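Manganese-containing pseudocatalase (Thermus thermophilus, PDB 2V8T) probably breaks down hydrogen peroxide to water and oxygen at a dimanganese centre, as manganese catalases of the ferritin-like class do. Local coordinates at residues A[18-27]-A[106-116]; A[186-195]-A[247-255]. All coordinates share one frame; numbering follows the deposited sequence.

Overall arrangement
Contact 1 (18-27 with 106-116) and contact 2 (186-195 with 247-255) lie on opposite sides of the chain's centre, with their own centres 36 Å apart and their nearest atoms about 16 Å apart. They follow one another in series, the first closing before the second opens. Neither shares a segment with the other, but helix 57-85 of the ferritin-like bundle is touched by both: Ala23 and His115 meet Leu85 near its end, whereas Ala191 meets Leu62 near its start. Contact 1 joins the short helix 20-26 to a loop at a subunit interface, and contact 2 lays a loop over helix 172-200, whose His188 binds manganese.

Contact 1: A[18-27]-A[106-116]; sequences QDPNAAAAVQ and FAKDVRNAAHF
Pro20 is the apolar centre: its CB lies 3.6 Å from Val110 CG1, its CG approaches Phe106 CE1 (3.9 Å), and its CB also reaches the edge of the Phe116 ring. The pyrrolidine crosses both Phe106 and Val110 at about a right angle. Ala24 CB sits 3.9 Å from Asn112 CB.

At one polar end, Asn21 OD1 accepts from Arg111 N at 2.9 Å, nearly straight at 174°, and water 1 accepts from Asn112 N and probably donates to Asn21 OD1. Water 3 joins Asn21 O to Arg111 NH1, while Arg111 NH2 is hydrogen-bonded to Ala128 O of its own chain and to Arg111 O of a neighbouring subunit. At the other end His115 NE2 donates to Gln27 OE1 (2.8 Å), which lies in the imidazole plane; the bend of Gln27 at chi2 (-76°) folds its amide back to the ring. Asn112 ND2 stands 3.5 Å above the centre of that ring, and Asn112 OD1 caps the turn by accepting from His115 N.

Gln27 NE2 is hydrogen-bonded to Leu124 O and Met126 O, so OE1 must face the ring, which implies a proton on His115 NE2; direct bonds and waters knit helix 20-26 to a subunit-interface loop.

Contact 2: A[186-195]-A[247-255]; sequences GVHAAAYGKA and IWKGASPED. With MN (manganese (II) ion), chain D.
Trp248 and Lys194 reach across the contact by different torsions. Trp248 CG stands anti to the backbone N (chi1 -171°), which swings the indole against the helix, while Lys194 runs extended to CE and then bends at chi4 (-71°), turning NZ into the loop. There NZ donates to two carbonyls, Lys249 O at 2.8 Å and Ala251 O at 2.9 Å; the nitrogen is tilted from both carbonyl planes, more from that of Ala251. One ammonium group therefore bridges the carbonyls of Lys249 and Ala251, two residues apart in the loop, and its positive charge probably polarises both.

The indole points the edge of its six-membered ring at the helix, with Trp248 CZ3 3.6 Å from Ala191 N. Val187 CG1 makes a CH-pi contact over one face of that ring, 4.2 Å from its centroid and 28° off the normal. Ala190 CB meets the ring edge at CZ3. Ala191 CB lies 3.8 Å from Trp248 CE3. Trp248 NE1 is hydrogen-bonded to Arg231 O, which helps to fix the rotation of the ring.

These small residues belong to helix 172-200 of the ferritin-like four-helix bundle, and the loop between strands 232-235 and 260-263 covers this flank; Leu233 of the first strand touches both Val187 and Trp248. From the same helix, but pointing away from the loop, His188 ND1 binds manganese at 2.2 Å, with Glu70 and Glu155 among the other ligands and Glu69 OE1 hydrogen-bonded to His188 NE2.

Toward one end of the contact Ile247 CG2 packs against the helix backbone, 3.7 Å from Ala195 N. Toward the other, the Pro253 ring sets CD against Ala190 CB at 3.7 Å. Just beyond, Ser252 OG accepts from Glu254 N in an ST turn, and water 6 donates to Gly186 O.

Contact 1: A[18-27]-A[106-116]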
loop_
_atom_site.group_PDB
_atom_site.type_symbol
_atom_site.label_atom_id
_atom_site.label_comp_id
_atom_site.label_asym_id
_atom_site.label_seq_id
_atom_site.Cartn_x
_atom_site.Cartn_y
_atom_site.Cartn_z
ATOM N N GLN A 18 -25.834 -15.541 -11.670
ATOM C CA GLN A 18 -24.710 -14.796 -11.172
ATOM C C GLN A 18 -25.147 -13.386 -10.755
ATOM O O GLN A 18 -25.984 -12.757 -11.402
ATOM C CB GLN A 18 -23.584 -14.574 -12.233
ATOM C CG GLN A 18 -22.888 -15.822 -12.557
ATOM C CD GLN A 18 -22.152 -15.753 -13.899
ATOM O OE1 GLN A 18 -22.811 -15.607 -14.948
ATOM N NE2 GLN A 18 -20.842 -15.794 -13.888
ATOM N N ASP A 19 -24.483 -12.878 -9.705
ATOM C CA ASP A 19 -24.726 -11.519 -9.216
ATOM C C ASP A 19 -23.381 -10.926 -8.834
ATOM O O ASP A 19 -22.963 -10.946 -7.656
ATOM C CB ASP A 19 -25.708 -11.496 -8.071
ATOM C CG ASP A 19 -26.139 -10.057 -7.714
ATOM O OD1 ASP A 19 -25.423 -9.087 -8.042
ATOM O OD2 ASP A 19 -27.217 -9.962 -7.060
ATOM N N PRO A 20 -22.646 -10.384 -9.823
ATOM C CA PRO A 20 -21.309 -9.870 -9.564
ATOM C C PRO A 20 -21.270 -8.807 -8.483
ATOM O O PRO A 20 -20.409 -8.838 -7.606
ATOM C CB PRO A 20 -20.856 -9.337 -10.944
ATOM C CG PRO A 20 -21.597 -10.249 -11.928
ATOM C CD PRO A 20 -22.966 -10.416 -11.275
ATOM N N ASN A 21 -22.160 -7.804 -8.561
ATOM C CA ASN A 21 -22.080 -6.730 -7.590
ATOM C C ASN A 21 -22.443 -7.196 -6.169
ATOM O O ASN A 21 -21.905 -6.672 -5.186
ATOM C CB ASN A 21 -22.883 -5.512 -8.008
ATOM C CG ASN A 21 -22.248 -4.762 -9.168
ATOM O OD1 ASN A 21 -21.085 -5.021 -9.545
ATOM N ND2 ASN A 21 -22.974 -3.786 -9.695
ATOM N N ALA A 22 -23.339 -8.189 -6.036
ATOM C CA ALA A 22 -23.545 -8.786 -4.709
ATOM C C ALA A 22 -22.239 -9.410 -4.201
ATOM O O ALA A 22 -21.869 -9.227 -3.037
ATOM C CB ALA A 22 -24.644 -9.809 -4.734
ATOM N N ALA A 23 -21.553 -10.159 -5.067
ATOM C CA ALA A 23 -20.276 -10.754 -4.681
ATOM C C ALA A 23 -19.282 -9.674 -4.224
ATOM O O ALA A 23 -18.536 -9.851 -3.266
ATOM C CB ALA A 23 -19.706 -11.558 -5.832
ATOM N N ALA A 24 -19.231 -8.555 -4.975
ATOM C CA ALA A 24 -18.304 -7.467 -4.650
ATOM C C ALA A 24 -18.594 -6.879 -3.292
ATOM O O ALA A 24 -17.665 -6.497 -2.574
ATOM C CB ALA A 24 -18.361 -6.391 -5.736
ATOM N N ALA A 25 -19.886 -6.774 -2.905
ATOM C CA ALA A 25 -20.234 -6.246 -1.596
ATOM C C ALA A 25 -19.848 -7.255 -0.481
ATOM O O ALA A 25 -19.299 -6.895 0.548
ATOM C CB ALA A 25 -21.734 -5.931 -1.533
ATOM N N VAL A 26 -20.174 -8.534 -0.733
ATOM C CA VAL A 26 -19.862 -9.578 0.236
ATOM C C VAL A 26 -18.351 -9.699 0.471
ATOM O O VAL A 26 -17.919 -10.090 1.555
ATOM C CB VAL A 26 -20.535 -10.923 -0.156
ATOM C CG1 VAL A 26 -20.104 -12.043 0.788
ATOM C CG2 VAL A 26 -22.059 -10.758 -0.121
ATOM N N GLN A 27 -17.530 -9.307 -0.525
ATOM C CA GLN A 27 -16.091 -9.258 -0.290
ATOM C C GLN A 27 -15.711 -8.448 0.942
ATOM O O GLN A 27 -14.697 -8.757 1.567
ATOM C CB GLN A 27 -15.347 -8.725 -1.519
ATOM C CG GLN A 27 -15.195 -9.705 -2.667
ATOM C CD GLN A 27 -14.166 -10.806 -2.529
ATOM O OE1 GLN A 27 -14.086 -11.687 -3.417
ATOM N NE2 GLN A 27 -13.357 -10.811 -1.480
ATOM N N PHE A 106 -20.487 -8.681 -19.930
ATOM C CA PHE A 106 -21.117 -8.073 -18.740
ATOM C C PHE A 106 -20.098 -7.604 -17.716
ATOM O O PHE A 106 -20.326 -6.629 -16.979
ATOM C CB PHE A 106 -22.084 -9.089 -18.088
ATOM C CG PHE A 106 -21.413 -10.268 -17.451
ATOM C CD1 PHE A 106 -21.044 -10.250 -16.109
ATOM C CD2 PHE A 106 -21.043 -11.398 -18.188
ATOM C CE1 PHE A 106 -20.361 -11.269 -15.527
ATOM C CE2 PHE A 106 -20.359 -12.444 -17.603
ATOM C CZ PHE A 106 -20.013 -12.376 -16.292
ATOM N N ALA A 107 -18.983 -8.320 -17.632
ATOM C CA ALA A 107 -18.005 -8.050 -16.592
ATOM C C ALA A 107 -17.279 -6.737 -16.816
ATOM O O ALA A 107 -16.697 -6.185 -15.878
ATOM C CB ALA A 107 -17.023 -9.200 -16.489
ATOM N N LYS A 108 -17.323 -6.194 -18.041
ATOM C CA LYS A 108 -16.740 -4.907 -18.309
ATOM C C LYS A 108 -17.335 -3.815 -17.420
ATOM O O LYS A 108 -16.681 -2.792 -17.150
ATOM C CB LYS A 108 -16.940 -4.551 -19.818
ATOM C CG LYS A 108 -16.037 -3.447 -20.315
ATOM C CD LYS A 108 -16.369 -3.062 -21.734
ATOM C CE LYS A 108 -17.585 -2.249 -21.843
ATOM N NZ LYS A 108 -17.887 -1.696 -23.225
ATOM N N ASP A 109 -18.588 -3.978 -17.029
ATOM C CA ASP A 109 -19.361 -2.905 -16.395
ATOM C C ASP A 109 -19.634 -3.140 -14.909
ATOM O O ASP A 109 -20.244 -2.274 -14.272
ATOM C CB ASP A 109 -20.682 -2.720 -17.153
ATOM C CG ASP A 109 -20.485 -2.266 -18.558
ATOM O OD1 ASP A 109 -19.613 -1.427 -18.815
ATOM O OD2 ASP A 109 -21.261 -2.721 -19.437
ATOM N N VAL A 110 -19.226 -4.262 -14.339
ATOM C CA VAL A 110 -19.474 -4.541 -12.928
ATOM C C VAL A 110 -18.489 -3.759 -12.070
ATOM O O VAL A 110 -17.478 -3.258 -12.549
ATOM C CB VAL A 110 -19.392 -6.064 -12.641
ATOM C CG1 VAL A 110 -20.431 -6.815 -13.470
ATOM C CG2 VAL A 110 -17.983 -6.614 -12.778
ATOM N N ARG A 111 -18.765 -3.680 -10.768
ATOM C CA ARG A 111 -17.850 -2.964 -9.872
ATOM C C ARG A 111 -16.469 -3.625 -9.844
ATOM O O ARG A 111 -15.438 -2.939 -9.953
ATOM C CB ARG A 111 -18.399 -2.877 -8.465
ATOM C CG ARG A 111 -19.645 -1.992 -8.331
ATOM C CD ARG A 111 -20.119 -1.904 -6.888
ATOM N NE ARG A 111 -19.184 -1.140 -6.055
ATOM C CZ ARG A 111 -18.342 -1.634 -5.161
ATOM N NH1 ARG A 111 -18.437 -2.867 -4.710
ATOM N NH2 ARG A 111 -17.389 -0.818 -4.691
ATOM N N ASN A 112 -16.459 -4.942 -9.660
ATOM C CA ASN A 112 -15.228 -5.691 -9.419
ATOM C C ASN A 112 -14.896 -6.543 -10.643
ATOM O O ASN A 112 -15.357 -7.671 -10.805
ATOM C CB ASN A 112 -15.333 -6.537 -8.148
ATOM C CG ASN A 112 -14.048 -7.226 -7.807
ATOM O OD1 ASN A 112 -13.236 -7.536 -8.689
ATOM N ND2 ASN A 112 -13.834 -7.528 -6.522
ATOM N N ALA A 113 -14.115 -5.964 -11.550
ATOM C CA ALA A 113 -13.662 -6.689 -12.724
ATOM C C ALA A 113 -12.581 -7.721 -12.351
ATOM O O ALA A 113 -12.391 -8.685 -13.106
ATOM C CB ALA A 113 -13.131 -5.698 -13.791
ATOM N N ALA A 114 -11.858 -7.515 -11.266
ATOM C CA ALA A 114 -10.811 -8.442 -10.855
ATOM C C ALA A 114 -11.350 -9.854 -10.643
ATOM O O ALA A 114 -10.640 -10.817 -10.926
ATOM C CB ALA A 114 -10.097 -7.946 -9.614
ATOM N N HIS A 115 -12.589 -9.987 -10.151
ATOM C CA HIS A 115 -13.209 -11.298 -10.005
ATOM C C HIS A 115 -13.151 -12.131 -11.269
ATOM O O HIS A 115 -13.170 -13.354 -11.195
ATOM C CB HIS A 115 -14.689 -11.131 -9.610
ATOM C CG HIS A 115 -14.923 -10.916 -8.173
ATOM N ND1 HIS A 115 -16.059 -10.233 -7.740
ATOM C CD2 HIS A 115 -14.253 -11.396 -7.089
ATOM C CE1 HIS A 115 -16.031 -10.321 -6.412
ATOM N NE2 HIS A 115 -14.965 -11.012 -5.973
ATOM N N PHE A 116 -13.166 -11.450 -12.448
ATOM C CA PHE A 116 -13.244 -12.096 -13.746
ATOM C C PHE A 116 -11.921 -12.086 -14.516
ATOM O O PHE A 116 -11.805 -12.792 -15.504
ATOM C CB PHE A 116 -14.354 -11.440 -14.574
ATOM C CG PHE A 116 -15.686 -11.592 -13.934
ATOM C CD1 PHE A 116 -16.402 -12.781 -14.184
ATOM C CD2 PHE A 116 -16.200 -10.637 -13.110
ATOM C CE1 PHE A 116 -17.585 -13.046 -13.585
ATOM C CE2 PHE A 116 -17.432 -10.896 -12.445
ATOM C CZ PHE A 116 -18.084 -12.125 -12.718
HETATM O O HOH W 1 -18.738 -6.477 -9.129
HETATM O O HOH W 2 -17.690 -8.908 -9.656
HETATM O O HOH W 3 -21.090 -4.062 -4.528
HETATM O O HOH W 4 -21.887 -2.117 -11.967
HETATM O O HOH W 5 -15.080 -6.308 -4.211
#

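Contact 2: A[186-195]-A[247-255]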
loop_
_atom_site.group_PDB
_atom_site.type_symbol
_atom_site.label_atom_id
_atom_site.label_comp_id
_atom_site.label_asym_id
_atom_site.label_seq_id
_atom_site.Cartn_x
_atom_site.Cartn_y
_atom_site.Cartn_z
ATOM N N GLY A 186 -22.398 -12.772 17.482
ATOM C CA GLY A 186 -22.975 -12.496 18.774
ATOM C C GLY A 186 -22.374 -13.354 19.853
ATOM O O GLY A 186 -22.104 -12.875 20.981
ATOM N N VAL A 187 -22.147 -14.638 19.571
ATOM C CA VAL A 187 -21.494 -15.528 20.519
ATOM C C VAL A 187 -20.083 -15.025 20.822
ATOM O O VAL A 187 -19.677 -14.951 21.977
ATOM C CB VAL A 187 -21.455 -16.972 19.973
ATOM C CG1 VAL A 187 -20.543 -17.857 20.807
ATOM C CG2 VAL A 187 -22.896 -17.521 19.944
ATOM N N HIS A 188 -19.317 -14.672 19.763
ATOM C CA HIS A 188 -17.941 -14.256 20.020
ATOM C C HIS A 188 -17.887 -12.959 20.820
ATOM O O HIS A 188 -17.062 -12.830 21.727
ATOM C CB HIS A 188 -17.198 -14.098 18.685
ATOM C CG HIS A 188 -17.075 -15.372 17.936
ATOM N ND1 HIS A 188 -16.683 -15.366 16.620
ATOM C CD2 HIS A 188 -17.334 -16.660 18.319
ATOM C CE1 HIS A 188 -16.684 -16.642 16.239
ATOM N NE2 HIS A 188 -17.077 -17.443 17.226
ATOM N N ALA A 189 -18.722 -11.968 20.476
ATOM C CA ALA A 189 -18.753 -10.733 21.254
ATOM C C ALA A 189 -19.130 -11.005 22.695
ATOM O O ALA A 189 -18.557 -10.455 23.639
ATOM C CB ALA A 189 -19.710 -9.719 20.640
ATOM N N ALA A 190 -20.133 -11.873 22.893
ATOM C CA ALA A 190 -20.532 -12.231 24.262
ATOM C C ALA A 190 -19.384 -12.908 25.003
ATOM O O ALA A 190 -19.195 -12.668 26.203
ATOM C CB ALA A 190 -21.769 -13.155 24.208
ATOM N N ALA A 191 -18.641 -13.790 24.323
ATOM C CA ALA A 191 -17.579 -14.527 24.961
ATOM C C ALA A 191 -16.441 -13.580 25.369
ATOM O O ALA A 191 -15.922 -13.654 26.484
ATOM C CB ALA A 191 -17.054 -15.637 24.043
ATOM N N TYR A 192 -16.037 -12.691 24.455
ATOM C CA TYR A 192 -15.013 -11.717 24.816
ATOM C C TYR A 192 -15.501 -10.751 25.891
ATOM O O TYR A 192 -14.732 -10.344 26.771
ATOM C CB TYR A 192 -14.511 -10.970 23.573
ATOM C CG TYR A 192 -13.764 -11.870 22.601
ATOM C CD1 TYR A 192 -12.818 -12.787 23.032
ATOM C CD2 TYR A 192 -14.013 -11.808 21.231
ATOM C CE1 TYR A 192 -12.113 -13.575 22.129
ATOM C CE2 TYR A 192 -13.323 -12.604 20.330
ATOM C CZ TYR A 192 -12.358 -13.486 20.780
ATOM O OH TYR A 192 -11.648 -14.311 19.949
ATOM N N GLY A 193 -16.796 -10.419 25.851
ATOM C CA GLY A 193 -17.346 -9.582 26.895
ATOM C C GLY A 193 -17.316 -10.275 28.269
ATOM O O GLY A 193 -16.966 -9.649 29.278
ATOM N N LYS A 194 -17.681 -11.560 28.295
ATOM C CA LYS A 194 -17.579 -12.343 29.541
ATOM C C LYS A 194 -16.145 -12.456 30.009
ATOM O O LYS A 194 -15.874 -12.387 31.218
ATOM C CB LYS A 194 -18.223 -13.733 29.323
ATOM C CG LYS A 194 -19.740 -13.690 29.254
ATOM C CD LYS A 194 -20.329 -15.055 28.863
ATOM C CE LYS A 194 -21.831 -15.050 28.678
ATOM N NZ LYS A 194 -22.531 -14.914 29.998
ATOM N N ALA A 195 -15.199 -12.629 29.086
ATOM C CA ALA A 195 -13.809 -12.689 29.474
ATOM C C ALA A 195 -13.370 -11.352 30.121
ATOM O O ALA A 195 -12.711 -11.341 31.159
ATOM C CB ALA A 195 -12.939 -12.989 28.253
ATOM N N ILE A 247 -15.392 -19.592 31.191
ATOM C CA ILE A 247 -15.783 -18.253 30.755
ATOM C C ILE A 247 -17.132 -18.302 30.068
ATOM O O ILE A 247 -17.981 -17.420 30.262
ATOM C CB ILE A 247 -14.702 -17.627 29.839
ATOM C CG1 ILE A 247 -13.386 -17.449 30.577
ATOM C CG2 ILE A 247 -15.210 -16.316 29.234
ATOM C CD1 ILE A 247 -12.199 -17.160 29.642
ATOM N N TRP A 248 -17.322 -19.282 29.163
ATOM C CA TRP A 248 -18.561 -19.422 28.414
ATOM C C TRP A 248 -19.609 -20.153 29.261
ATOM O O TRP A 248 -19.733 -21.385 29.212
ATOM C CB TRP A 248 -18.336 -20.116 27.067
ATOM C CG TRP A 248 -19.533 -20.084 26.192
ATOM C CD1 TRP A 248 -20.312 -21.148 25.823
ATOM C CD2 TRP A 248 -20.127 -18.935 25.628
ATOM N NE1 TRP A 248 -21.337 -20.727 25.023
ATOM C CE2 TRP A 248 -21.261 -19.360 24.886
ATOM C CE3 TRP A 248 -19.845 -17.544 25.686
ATOM C CZ2 TRP A 248 -22.104 -18.474 24.248
ATOM C CZ3 TRP A 248 -20.720 -16.664 25.066
ATOM C CH2 TRP A 248 -21.836 -17.121 24.340
ATOM N N LYS A 249 -20.265 -19.366 30.090
ATOM C CA LYS A 249 -21.255 -19.810 31.056
ATOM C C LYS A 249 -22.145 -18.636 31.358
ATOM O O LYS A 249 -21.835 -17.485 31.008
ATOM C CB LYS A 249 -20.593 -20.351 32.338
ATOM C CG LYS A 249 -19.862 -19.315 33.126
ATOM C CD LYS A 249 -19.258 -19.834 34.399
ATOM C CE LYS A 249 -18.702 -18.716 35.311
ATOM N NZ LYS A 249 -17.640 -17.717 34.724
ATOM N N GLY A 250 -23.247 -18.878 32.056
ATOM C CA GLY A 250 -24.163 -17.817 32.374
ATOM C C GLY A 250 -25.024 -17.415 31.218
ATOM O O GLY A 250 -25.245 -18.126 30.255
ATOM N N ALA A 251 -25.552 -16.203 31.313
ATOM C CA ALA A 251 -26.650 -15.787 30.457
ATOM C C ALA A 251 -26.180 -15.362 29.093
ATOM O O ALA A 251 -25.173 -14.664 28.921
ATOM C CB ALA A 251 -27.387 -14.595 31.106
ATOM N N SER A 252 -26.983 -15.696 28.090
ATOM C CA SER A 252 -26.818 -15.162 26.740
ATOM C C SER A 252 -27.289 -13.714 26.716
ATOM O O SER A 252 -28.414 -13.434 27.191
ATOM C CB SER A 252 -27.711 -15.937 25.791
ATOM O OG SER A 252 -27.763 -15.305 24.504
ATOM N N PRO A 253 -26.571 -12.798 26.075
ATOM C CA PRO A 253 -27.126 -11.437 25.870
ATOM C C PRO A 253 -28.399 -11.433 25.030
ATOM O O PRO A 253 -29.198 -10.492 25.142
ATOM C CB PRO A 253 -25.960 -10.700 25.182
ATOM C CG PRO A 253 -24.749 -11.466 25.600
ATOM C CD PRO A 253 -25.160 -12.892 25.628
ATOM N N GLU A 254 -28.625 -12.420 24.180
ATOM C CA GLU A 254 -29.769 -12.373 23.283
ATOM C C GLU A 254 -31.087 -12.571 24.031
ATOM O O GLU A 254 -32.065 -11.909 23.739
ATOM C CB GLU A 254 -29.713 -13.501 22.227
ATOM C CG GLU A 254 -28.516 -13.607 21.334
ATOM C CD GLU A 254 -28.238 -12.414 20.571
ATOM O OE1 GLU A 254 -29.164 -11.729 20.076
ATOM O OE2 GLU A 254 -27.004 -12.180 20.396
ATOM N N ASP A 255 -31.117 -13.492 24.962
ATOM C CA ASP A 255 -32.381 -13.919 25.560
ATOM C C ASP A 255 -32.282 -14.314 27.001
ATOM O O ASP A 255 -33.270 -14.778 27.569
ATOM C CB ASP A 255 -33.021 -15.064 24.756
ATOM C CG ASP A 255 -32.207 -16.318 24.756
ATOM O OD1 ASP A 255 -31.166 -16.390 25.448
ATOM O OD2 ASP A 255 -32.645 -17.295 24.052
HETATM MN MN MN D . -16.193 -13.794 15.114
HETATM O O HOH W 6 -24.120 -11.346 22.149
HETATM O O HOH W 7 -15.674 -13.361 13.041
#